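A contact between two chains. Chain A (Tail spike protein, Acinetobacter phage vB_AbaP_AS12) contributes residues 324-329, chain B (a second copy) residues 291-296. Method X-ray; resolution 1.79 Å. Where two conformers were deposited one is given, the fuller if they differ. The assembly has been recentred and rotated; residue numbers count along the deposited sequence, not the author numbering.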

# COMPACT_ATOMS: atom_id res chain seq x y z
N MSE A 324 -4.26 -0.86 6.05
CA MSE A 324 -5.44 -0.22 5.50
C MSE A 324 -4.98 0.83 4.49
O MSE A 324 -4.32 1.80 4.86
CB MSE A 324 -6.28 0.44 6.60
CG MSE A 324 -6.67 -0.46 7.69
SE MSE A 324 -7.91 0.50 8.87
CE MSE A 324 -7.95 -0.83 10.27
N VAL A 325 -5.31 0.62 3.22
CA VAL A 325 -4.84 1.46 2.13
C VAL A 325 -6.03 2.27 1.61
O VAL A 325 -6.96 1.71 1.01
CB VAL A 325 -4.22 0.62 1.00
CG1 VAL A 325 -3.55 1.52 -0.02
CG2 VAL A 325 -3.22 -0.36 1.57
N THR A 326 -5.98 3.58 1.83
CA THR A 326 -7.01 4.53 1.40
C THR A 326 -8.42 4.08 1.80
O THR A 326 -9.36 4.14 1.00
CB THR A 326 -6.93 4.79 -0.12
OG1 THR A 326 -5.69 4.31 -0.67
CG2 THR A 326 -6.96 6.29 -0.40
N CYS A 327 -8.57 3.67 3.06
CA CYS A 327 -9.87 3.30 3.62
C CYS A 327 -10.58 4.53 4.19
O CYS A 327 -9.98 5.60 4.37
CB CYS A 327 -9.71 2.20 4.67
SG CYS A 327 -9.16 0.61 3.89
N MSE A 328 -11.87 4.36 4.47
CA MSE A 328 -12.72 5.46 4.94
C MSE A 328 -13.67 5.03 6.04
O MSE A 328 -13.96 3.85 6.23
CB MSE A 328 -13.55 6.03 3.79
CG MSE A 328 -12.73 6.55 2.65
SE MSE A 328 -13.83 7.55 1.39
CE MSE A 328 -14.42 9.02 2.53
N ASN A 329 -14.20 6.04 6.73
CA ASN A 329 -15.39 5.87 7.52
C ASN A 329 -16.18 7.17 7.47
O ASN A 329 -15.62 8.25 7.30
CB ASN A 329 -15.08 5.49 8.99
CG ASN A 329 -14.84 6.69 9.84
OD1 ASN A 329 -13.72 7.23 9.89
ND2 ASN A 329 -15.89 7.15 10.51
N MSE B 291 -12.59 12.64 -5.47
CA MSE B 291 -12.35 11.20 -5.46
C MSE B 291 -11.76 10.83 -4.11
O MSE B 291 -10.55 10.90 -3.91
CB MSE B 291 -11.43 10.80 -6.61
CG MSE B 291 -12.21 10.62 -7.90
SE MSE B 291 -13.13 8.87 -7.88
CE MSE B 291 -11.90 7.77 -8.93
N GLN B 292 -12.62 10.44 -3.18
CA GLN B 292 -12.19 10.09 -1.84
C GLN B 292 -11.96 8.59 -1.71
O GLN B 292 -12.70 7.78 -2.26
CB GLN B 292 -13.23 10.54 -0.82
CG GLN B 292 -13.59 12.02 -0.89
CD GLN B 292 -14.76 12.36 -0.01
OE1 GLN B 292 -14.59 12.91 1.06
NE2 GLN B 292 -15.96 12.00 -0.44
N GLY B 293 -10.94 8.21 -0.94
CA GLY B 293 -10.67 6.81 -0.69
C GLY B 293 -10.36 5.99 -1.92
O GLY B 293 -10.82 4.85 -2.03
N CYS B 294 -9.53 6.52 -2.82
CA CYS B 294 -9.25 5.91 -4.11
C CYS B 294 -7.87 5.28 -4.10
O CYS B 294 -6.89 5.94 -3.75
CB CYS B 294 -9.35 6.97 -5.20
SG CYS B 294 -8.82 6.42 -6.81
N THR B 295 -7.79 4.00 -4.47
CA THR B 295 -6.52 3.28 -4.60
C THR B 295 -6.32 2.82 -6.03
O THR B 295 -7.22 2.22 -6.62
CB THR B 295 -6.46 2.05 -3.69
OG1 THR B 295 -6.80 2.41 -2.35
CG2 THR B 295 -5.09 1.46 -3.68
N MSE B 296 -5.14 3.07 -6.57
CA MSE B 296 -4.69 2.56 -7.86
C MSE B 296 -3.53 1.60 -7.60
O MSE B 296 -2.54 1.97 -6.94
CB MSE B 296 -4.27 3.72 -8.76
CG MSE B 296 -5.36 4.73 -8.95
SE MSE B 296 -4.60 6.27 -9.91
CE MSE B 296 -6.22 7.24 -10.12

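The two stretches, from two copies of the tail spike protein, run in roughly opposite directions, their end-to-end vectors 158° apart. On chain A, two strand segments, Met A324–Val A325 and Met A328–Asn A329, are separated by a turn at Thr A326 and Cys A327; on chain B, Gly B293 interrupts the extended course of the chain just before the strand that begins at Cys B294. These two irregular points coincide: the CA atoms nearest each other across the contact are those of Thr A326 and Gly B293, 4.8 Å apart. No hydrogen bond joins the two main chains, so the contact rests on side chains and on close packing around the glycine. Together the stretches bury 292 Å².

Along chain B, Met B291 lies out of reach of chain A, and the contact opens at Gln B292. Its CA-to-CB bond points sideways, and its amide group is hydrogen-bonded elsewhere in the structure. The closest contacts with chain A are made by its CB and its backbone C. Met A328, a selenomethionine whose CA-to-CB bond is directed toward chain B, packs here: its SE atom lies 3.8 Å from CB of Gln B292 and also 3.8 Å from the carbonyl C of the same residue. The large, polarizable selenium suits such a van der Waals contact.

The same SE atom is 3.8 Å from N of Gly B293, so the selenium spans the link between the two residues. Here the absence of a side chain matters. A CB placed ideally on Gly B293 would fall 2.7 Å from SE of Met A328, a clash, and the positive phi of 62° independently favours glycine. From chain A, O of Thr A326 approaches to 3.4 Å from CA of Gly B293. The same oxygen lies 3.4 Å from O of Gly B293, but both atoms are acceptors and no hydrogen bond links them. Thr A326 itself has a positive phi of 50°, so similar backbone conformations meet at this point.

The CA-to-CB bond of Cys B294 points away from chain A, and the residue takes part through its backbone: its O lies 3.4 Å from CG2 of Thr A326, a methyl-to-carbonyl packing contact.

At Thr B295 the CA-to-CB bond points toward chain A, as that of Thr A326 does toward chain B, and the two hydroxyls meet in the sole hydrogen bond between the stretches, with OG1 of Thr A326 2.8 Å from OG1 of Thr B295. A hydroxyl can both donate and accept, so either could supply the proton, and each OG1 is also hydrogen-bonded elsewhere in the structure. The chi1 of Thr A326, −14°, lies between the usual wells, whereas Thr B295 adopts the m rotamer. The methyl of Thr B295 adds a nonpolar contact, its CG2 lying 4.0 Å from CG1 of Val A325. Beyond it, the CA-to-CB bond of Met B296 points away, its side chain makes no contact with chain A, and the contact ends.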